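Local atomic coordinates of aryl acylamidase (bacterium CSBL00001, PDB entry 4YJ6), a protein that probably hydrolyses the amide bond of N-acylated aromatic amines. Residues 24-29 and 62-67; 15-20 and 74-79. One frame throughout, in Å; residues are numbered along the deposited sequence.

Both contacts lie on one side of the chain, away from its centre, and their own centres are about 10 Å apart. Helix 13-21 enters contact 2 and is followed by helix 27-45, whose start enters contact 1. Helix 53-69 faces that start, and the loop after it supplies 74-79. Contact 1 is only partly buried. It sets a small apolar patch beside charged groups. Contact 2 is mostly buried, and there valine and isoleucine methyls meet a turning backbone, with a water between two carbonyls. The two also touch each other: Ile67 CD1 is 3.4 Å from Val20 CG1, and Leu63 CD1 is 3.5 Å from Gly78 N.

Contact 1: 24-29 and 62-67; sequences QISPRE and ALERRI
Pro27 forms the tight, buried part of this contact. Its ring packs against helix 53-69. Pro27 CG is the atom that touches, at 3.7 Å from Leu63 CD1 and 3.9 Å from Ile67 CD1. Leu63 crosses the ring at about a right angle, whereas Ile67 meets it tip to tip. Pro27 CD rests 4.1 Å from Glu64 CB, where apolar packing gives way to polar bonds.

The more open side belongs to Ser26, Arg28 and Glu64. Glu64 CG is anti to the backbone N (chi1 175°), and the chain stays extended beyond it. Its carboxylate has a different partner on each oxygen. Ser26 OG donates to Glu64 OE1 at 2.6 Å, meeting it on the anti side and 30° out of the carboxylate plane. The same OG accepts from Arg28 N at 3.1 Å. This is an N-cap: Ser26 closes the first turn of helix 27-45, and Glu64 of the neighbouring helix grips the capping hydroxyl. Pro27 occupies the first helical position, directly after the cap.

Arg28 is exposed, and the end of its side chain comes nearer to helix 53-69. Its NE makes a salt bridge to Glu64 OE2 at 2.9 Å. The oxygen lies near the guanidinium plane, but NE sits above the carboxylate plane. Arg28 CD also passes 3.4 Å from Glu64 OE1. An alanine at Glu64 would probably leave Arg28 NE without its charge partner and the Ser26 hydroxyl without its acceptor. On the same helix, Arg66 is salt-bridged to Asp124.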
ATOM      1  N   GLN A  24      -1.856  21.723 -22.673  1.00 16.09           N
ATOM      2  CA  GLN A  24      -0.896  22.642 -22.083  1.00 18.34           C
ATOM      3  C   GLN A  24       0.489  22.036 -21.955  1.00 23.11           C
ATOM      4  O   GLN A  24       1.498  22.746 -21.958  1.00 21.96           O
ATOM      5  CB  GLN A  24      -1.348  23.101 -20.715  1.00 17.57           C
ATOM      6  CG  GLN A  24      -2.535  24.043 -20.748  1.00 18.38           C
ATOM      7  CD  GLN A  24      -2.950  24.421 -19.338  1.00 18.06           C
ATOM      8  OE1 GLN A  24      -2.209  25.090 -18.633  1.00 21.16           O
ATOM      9  NE2 GLN A  24      -4.113  23.935 -18.912  1.00 17.94           N
ATOM     10  N   ILE A  25       0.543  20.716 -21.839  1.00 18.09           N
ATOM     11  CA  ILE A  25       1.821  20.036 -21.728  1.00 17.84           C
ATOM     12  C   ILE A  25       1.678  18.736 -22.504  1.00 17.11           C
ATOM     13  O   ILE A  25       0.627  18.111 -22.460  1.00 16.86           O
ATOM     14  CB  ILE A  25       2.187  19.742 -20.244  1.00 18.92           C
ATOM     15  CG1 ILE A  25       3.618  19.212 -20.135  1.00 21.18           C
ATOM     16  CG2 ILE A  25       1.195  18.757 -19.609  1.00 18.88           C
ATOM     17  CD1 ILE A  25       4.107  19.131 -18.664  1.00 24.21           C
ATOM     18  N   SER A  26       2.720  18.354 -23.232  1.00 18.08           N
ATOM     19  CA  SER A  26       2.722  17.084 -23.953  1.00 15.59           C
ATOM     20  C   SER A  26       3.019  15.921 -23.010  1.00 14.77           C
ATOM     21  O   SER A  26       3.802  16.072 -22.104  1.00 15.26           O
ATOM     22  CB  SER A  26       3.844  17.084 -24.995  1.00 17.94           C
ATOM     23  OG  SER A  26       3.833  15.832 -25.703  1.00 24.77           O
ATOM     24  N   PRO A  27       2.421  14.740 -23.278  1.00 13.62           N
ATOM     25  CA  PRO A  27       2.842  13.516 -22.572  1.00 14.47           C
ATOM     26  C   PRO A  27       4.364  13.336 -22.634  1.00 13.77           C
ATOM     27  O   PRO A  27       4.964  12.887 -21.659  1.00 13.55           O
ATOM     28  CB  PRO A  27       2.144  12.408 -23.348  1.00 16.52           C
ATOM     29  CG  PRO A  27       0.961  13.063 -23.979  1.00 17.75           C
ATOM     30  CD  PRO A  27       1.372  14.476 -24.274  1.00 14.09           C
ATOM     31  N   ARG A  28       4.989  13.681 -23.760  1.00 14.68           N
ATOM     32  CA  ARG A  28       6.445  13.587 -23.835  1.00 17.25           C
ATOM     33  C   ARG A  28       7.117  14.402 -22.748  1.00 15.48           C
ATOM     34  O   ARG A  28       8.097  13.969 -22.157  1.00 16.10           O
ATOM     35  CB  ARG A  28       6.967  14.097 -25.188  1.00 18.83           C
ATOM     36  CG  ARG A  28       6.480  13.336 -26.429  1.00 22.03           C
ATOM     37  CD  ARG A  28       7.169  13.968 -27.641  1.00 22.61           C
ATOM     38  NE  ARG A  28       6.821  13.393 -28.943  1.00 23.72           N
ATOM     39  CZ  ARG A  28       7.498  12.413 -29.536  1.00 21.79           C
ATOM     40  NH1 ARG A  28       8.563  11.853 -28.914  1.00 20.20           N
ATOM     41  NH2 ARG A  28       7.118  12.015 -30.767  1.00 25.00           N
ATOM     42  N   GLU A  29       6.598  15.608 -22.484  1.00 15.08           N
ATOM     43  CA  GLU A  29       7.236  16.476 -21.530  1.00 16.51           C
ATOM     44  C   GLU A  29       6.945  15.968 -20.110  1.00 15.59           C
ATOM     45  O   GLU A  29       7.783  16.044 -19.241  1.00 16.54           O
ATOM     46  CB  GLU A  29       6.762  17.922 -21.690  1.00 20.43           C
ATOM     47  CG  GLU A  29       7.489  18.840 -20.755  1.00 24.00           C
ATOM     48  CD  GLU A  29       7.084  20.306 -20.900  1.00 35.71           C
ATOM     49  OE1 GLU A  29       7.443  21.114 -19.991  1.00 37.53           O
ATOM     50  OE2 GLU A  29       6.412  20.643 -21.911  1.00 35.03           O
ATOM     51  N   ALA A  62       2.928   7.961 -28.701  1.00 11.73           N
ATOM     52  CA  ALA A  62       1.676   7.465 -29.255  1.00 14.99           C
ATOM     53  C   ALA A  62       0.486   8.225 -28.639  1.00 13.20           C
ATOM     54  O   ALA A  62      -0.486   8.538 -29.324  1.00 13.19           O
ATOM     55  CB  ALA A  62       1.558   5.942 -29.010  1.00 14.92           C
ATOM     56  N   LEU A  63       0.583   8.531 -27.348  1.00 10.74           N
ATOM     57  CA  LEU A  63      -0.503   9.253 -26.666  1.00 11.92           C
ATOM     58  C   LEU A  63      -0.575  10.669 -27.230  1.00 13.11           C
ATOM     59  O   LEU A  63      -1.665  11.218 -27.507  1.00 13.91           O
ATOM     60  CB  LEU A  63      -0.204   9.304 -25.165  1.00 11.75           C
ATOM     61  CG  LEU A  63      -1.362   9.345 -24.150  1.00 20.33           C
ATOM     62  CD1 LEU A  63      -0.959  10.071 -22.861  1.00 15.80           C
ATOM     63  CD2 LEU A  63      -2.758   9.730 -24.634  1.00 16.00           C
ATOM     64  N   GLU A  64       0.599  11.252 -27.433  1.00 13.75           N
ATOM     65  CA  GLU A  64       0.656  12.600 -27.984  1.00 13.57           C
ATOM     66  C   GLU A  64       0.006  12.612 -29.366  1.00 14.07           C
ATOM     67  O   GLU A  64      -0.774  13.531 -29.680  1.00 13.59           O
ATOM     68  CB  GLU A  64       2.094  13.076 -28.067  1.00 14.37           C
ATOM     69  CG  GLU A  64       2.233  14.451 -28.763  1.00 16.10           C
ATOM     70  CD  GLU A  64       3.678  14.819 -29.007  1.00 22.00           C
ATOM     71  OE1 GLU A  64       4.224  15.653 -28.251  1.00 22.72           O
ATOM     72  OE2 GLU A  64       4.277  14.269 -29.965  1.00 25.52           O
ATOM     73  N   ARG A  65       0.296  11.592 -30.181  1.00 12.47           N
ATOM     74  CA  ARG A  65      -0.310  11.558 -31.517  1.00 15.51           C
ATOM     75  C   ARG A  65      -1.833  11.463 -31.433  1.00 16.05           C
ATOM     76  O   ARG A  65      -2.539  12.173 -32.137  1.00 16.49           O
ATOM     77  CB  ARG A  65       0.254  10.414 -32.348  1.00 12.93           C
ATOM     78  CG  ARG A  65      -0.197  10.492 -33.823  1.00 17.70           C
ATOM     79  CD  ARG A  65      -0.049   9.123 -34.573  1.00 16.82           C
ATOM     80  NE  ARG A  65      -0.860   8.089 -33.940  1.00 14.84           N
ATOM     81  CZ  ARG A  65      -2.183   7.992 -34.051  1.00 17.45           C
ATOM     82  NH1 ARG A  65      -2.858   8.832 -34.812  1.00 17.95           N
ATOM     83  NH2 ARG A  65      -2.842   7.049 -33.403  1.00 17.00           N
ATOM     84  N   ARG A  66      -2.357  10.605 -30.558  1.00 12.85           N
ATOM     85  CA  ARG A  66      -3.794  10.489 -30.406  1.00 14.51           C
ATOM     86  C   ARG A  66      -4.424  11.804 -29.933  1.00 15.92           C
ATOM     87  O   ARG A  66      -5.479  12.195 -30.426  1.00 16.87           O
ATOM     88  CB  ARG A  66      -4.156   9.367 -29.441  1.00 12.51           C
ATOM     89  CG  ARG A  66      -3.928   7.980 -30.062  1.00 14.49           C
ATOM     90  CD  ARG A  66      -4.461   6.894 -29.133  1.00 18.20           C
ATOM     91  NE  ARG A  66      -3.483   6.534 -28.109  1.00 15.15           N
ATOM     92  CZ  ARG A  66      -3.732   6.425 -26.804  1.00 17.37           C
ATOM     93  NH1 ARG A  66      -4.947   6.688 -26.291  1.00 16.23           N
ATOM     94  NH2 ARG A  66      -2.738   6.041 -26.005  1.00 16.27           N
ATOM     95  N   ILE A  67      -3.780  12.482 -28.980  1.00 14.18           N
ATOM     96  CA  ILE A  67      -4.298  13.768 -28.499  1.00 15.91           C
ATOM     97  C   ILE A  67      -4.339  14.788 -29.638  1.00 19.77           C
ATOM     98  O   ILE A  67      -5.316  15.534 -29.798  1.00 20.29           O
ATOM     99  CB  ILE A  67      -3.402  14.311 -27.362  1.00 16.21           C
ATOM    100  CG1 ILE A  67      -3.636  13.465 -26.108  1.00 14.41           C
ATOM    101  CG2 ILE A  67      -3.663  15.822 -27.110  1.00 18.80           C
ATOM    102  CD1 ILE A  67      -2.685  13.826 -24.962  1.00 17.77           C
TER

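Contact 2: 15-20 and 74-79; sequences EIVELV and GMLAGV
Val17 and Val79 meet methyl to methyl, with CG2 of Val17 3.5 Å from CG2 of Val79, a close approach for two methyls. With chi1 at 163°, Val17 CG2 stands anti to the carbonyl carbon and meets the loop most closely. It also lies 3.7 Å from Met75 O, so one methyl touches both residues. Met75 is a selenomethionine, and its side chain leads away from the helix.

Ile16 and Val20, from the same helix, meet the loop farther along. Ile16 CG2 sits 3.5 Å from Gly78 O. Val20 CG1 approaches Ala77 O at 3.7 Å. These methyls pack largely on backbone carbonyls. One water joins the two backbones: it donates to Val17 O at 2.7 Å and to Ala77 O at 2.9 Å.

Two overlapping beta turns shape the loop. A type I turn runs from Gly74 to Ala77, and a type II turn from Leu76 to Val79. Gly78 takes the third position of the second turn, with phi at 91°. A beta carbon there would collide with the carbonyl O of Ala77. It would also lie 2.7 Å from Val20 CG2, so the helix can come close to bare backbone.

Farther out, the loop is tied to residues 123-126, at the start of strand 126-131. Leu76, Gly78 and Val79 make backbone hydrogen bonds with Glu123, Asp124 and Leu126, respectively. The Asp124 carboxylate accepts from Gly74 N, and that of Glu123 from Met75 N. On the far side, Leu76 and Met75 touch Val240 of helix 231-241. The arrangement is two overlapping beta turns, type I then type II, packed against helix 13-21 and leading into strand 80-84, an outer strand of a small mixed sheet in this amidase fold.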
ATOM      1  N   GLU A  15      -4.689  17.339 -11.762  1.00 12.53           N
ATOM      2  CA  GLU A  15      -4.080  18.482 -12.465  1.00 13.79           C
ATOM      3  C   GLU A  15      -3.378  18.046 -13.737  1.00 14.19           C
ATOM      4  O   GLU A  15      -3.529  18.679 -14.771  1.00 15.02           O
ATOM      5  CB  GLU A  15      -3.104  19.215 -11.553  1.00 16.10           C
ATOM      6  CG  GLU A  15      -3.849  20.020 -10.489  1.00 18.36           C
ATOM      7  CD  GLU A  15      -2.938  20.644  -9.448  1.00 23.71           C
ATOM      8  OE1 GLU A  15      -1.933  20.013  -9.057  1.00 18.49           O
ATOM      9  OE2 GLU A  15      -3.258  21.775  -8.976  1.00 26.11           O
ATOM     10  N   ILE A  16      -2.592  16.977 -13.668  1.00 12.96           N
ATOM     11  CA  ILE A  16      -1.914  16.488 -14.878  1.00 14.47           C
ATOM     12  C   ILE A  16      -2.889  16.070 -15.960  1.00 14.14           C
ATOM     13  O   ILE A  16      -2.689  16.356 -17.155  1.00 14.39           O
ATOM     14  CB  ILE A  16      -0.972  15.331 -14.545  1.00 11.92           C
ATOM     15  CG1 ILE A  16       0.216  15.917 -13.753  1.00 16.22           C
ATOM     16  CG2 ILE A  16      -0.442  14.691 -15.842  1.00 12.40           C
ATOM     17  CD1 ILE A  16       1.018  14.890 -13.053  1.00 20.91           C
ATOM     18  N   VAL A  17      -3.934  15.346 -15.586  1.00 12.79           N
ATOM     19  CA  VAL A  17      -4.934  14.942 -16.569  1.00 14.48           C
ATOM     20  C   VAL A  17      -5.429  16.180 -17.330  1.00 15.98           C
ATOM     21  O   VAL A  17      -5.574  16.177 -18.549  1.00 15.66           O
ATOM     22  CB  VAL A  17      -6.124  14.247 -15.902  1.00 16.14           C
ATOM     23  CG1 VAL A  17      -7.336  14.202 -16.831  1.00 21.90           C
ATOM     24  CG2 VAL A  17      -5.729  12.827 -15.470  1.00 16.90           C
ATOM     25  N   GLU A  18      -5.712  17.242 -16.590  1.00 14.98           N
ATOM     26  CA  GLU A  18      -6.255  18.448 -17.236  1.00 15.37           C
ATOM     27  C   GLU A  18      -5.199  19.152 -18.095  1.00 16.30           C
ATOM     28  O   GLU A  18      -5.514  19.658 -19.191  1.00 16.70           O
ATOM     29  CB  GLU A  18      -6.836  19.380 -16.163  1.00 15.70           C
ATOM     30  CG  GLU A  18      -7.229  20.768 -16.668  1.00 21.99           C
ATOM     31  CD  GLU A  18      -8.367  20.754 -17.660  1.00 28.82           C
ATOM     32  OE1 GLU A  18      -9.115  19.748 -17.732  1.00 28.24           O
ATOM     33  OE2 GLU A  18      -8.513  21.772 -18.377  1.00 30.80           O
ATOM     34  N   LEU A  19      -3.963  19.223 -17.597  1.00 13.22           N
ATOM     35  CA  LEU A  19      -2.856  19.843 -18.333  1.00 14.77           C
ATOM     36  C   LEU A  19      -2.650  19.115 -19.659  1.00 15.79           C
ATOM     37  O   LEU A  19      -2.424  19.729 -20.698  1.00 13.89           O
ATOM     38  CB  LEU A  19      -1.555  19.726 -17.558  1.00 15.02           C
ATOM     39  CG  LEU A  19      -0.933  20.914 -16.801  1.00 25.23           C
ATOM     40  CD1 LEU A  19      -1.767  22.210 -16.771  1.00 17.75           C
ATOM     41  CD2 LEU A  19      -0.415  20.511 -15.433  1.00 18.81           C
ATOM     42  N   VAL A  20      -2.746  17.793 -19.627  1.00 12.67           N
ATOM     43  CA  VAL A  20      -2.501  17.022 -20.846  1.00 14.00           C
ATOM     44  C   VAL A  20      -3.720  17.094 -21.793  1.00 16.69           C
ATOM     45  O   VAL A  20      -3.562  17.319 -22.998  1.00 17.66           O
ATOM     46  CB  VAL A  20      -2.117  15.553 -20.474  1.00 14.23           C
ATOM     47  CG1 VAL A  20      -2.152  14.650 -21.708  1.00 16.19           C
ATOM     48  CG2 VAL A  20      -0.721  15.527 -19.801  1.00 14.36           C
ATOM     49  N   GLY A  74      -7.525   7.836 -22.520  1.00 13.85           N
ATOM     50  CA  GLY A  74      -8.072   7.309 -21.283  1.00 14.23           C
ATOM     51  C   GLY A  74      -8.262   8.336 -20.181  1.00 15.38           C
ATOM     52  O   GLY A  74      -7.871   9.507 -20.276  1.00 14.21           O
HETATM   53  N   MSE A  75      -8.877   7.887 -19.094  1.00 13.03           N
HETATM   54  CA  MSE A  75      -9.280   8.838 -18.062  1.00 16.75           C
HETATM   55  C   MSE A  75      -8.101   9.333 -17.204  1.00 14.84           C
HETATM   56  O   MSE A  75      -8.242  10.292 -16.433  1.00 17.05           O
HETATM   57  CB  MSE A  75     -10.394   8.236 -17.200  1.00 19.87           C
HETATM   58  CG  MSE A  75      -9.975   7.326 -16.110  1.00 24.58           C
HETATM   59 SE   MSE A  75     -11.647   6.632 -15.211  1.00 63.78          SE
HETATM   60  CE  MSE A  75     -12.062   5.486 -16.792  1.00 20.87           C
ATOM     61  N   LEU A  76      -6.954   8.660 -17.290  1.00 13.69           N
ATOM     62  CA  LEU A  76      -5.742   9.115 -16.601  1.00 11.99           C
ATOM     63  C   LEU A  76      -4.673   9.492 -17.630  1.00 12.47           C
ATOM     64  O   LEU A  76      -3.481   9.401 -17.377  1.00 12.11           O
ATOM     65  CB  LEU A  76      -5.199   8.024 -15.666  1.00 12.36           C
ATOM     66  CG  LEU A  76      -6.085   7.784 -14.440  1.00 14.56           C
ATOM     67  CD1 LEU A  76      -5.464   6.636 -13.613  1.00 16.85           C
ATOM     68  CD2 LEU A  76      -6.182   9.016 -13.596  1.00 16.14           C
ATOM     69  N   ALA A  77      -5.102   9.945 -18.796  1.00 11.42           N
ATOM     70  CA  ALA A  77      -4.135  10.197 -19.858  1.00 12.85           C
ATOM     71  C   ALA A  77      -2.991  11.125 -19.439  1.00 11.36           C
ATOM     72  O   ALA A  77      -3.199  12.293 -19.061  1.00 13.48           O
ATOM     73  CB  ALA A  77      -4.857  10.757 -21.131  1.00 15.07           C
ATOM     74  N   GLY A  78      -1.782  10.589 -19.503  1.00 10.51           N
ATOM     75  CA  GLY A  78      -0.581  11.355 -19.233  1.00 11.23           C
ATOM     76  C   GLY A  78      -0.113  11.331 -17.781  1.00 12.07           C
ATOM     77  O   GLY A  78       0.933  11.860 -17.473  1.00 13.14           O
ATOM     78  N   VAL A  79      -0.878  10.721 -16.883  1.00 10.96           N
ATOM     79  CA  VAL A  79      -0.470  10.712 -15.477  1.00 11.72           C
ATOM     80  C   VAL A  79       0.688   9.741 -15.318  1.00 10.60           C
ATOM     81  O   VAL A  79       0.540   8.567 -15.632  1.00 11.60           O
ATOM     82  CB  VAL A  79      -1.637  10.244 -14.597  1.00 12.57           C
ATOM     83  CG1 VAL A  79      -1.167  10.043 -13.119  1.00 12.23           C
ATOM     84  CG2 VAL A  79      -2.763  11.245 -14.671  1.00 11.63           C
TER
HETATM   85  O   HOH W   1      -5.447  13.847 -19.976  1.00 22.62           O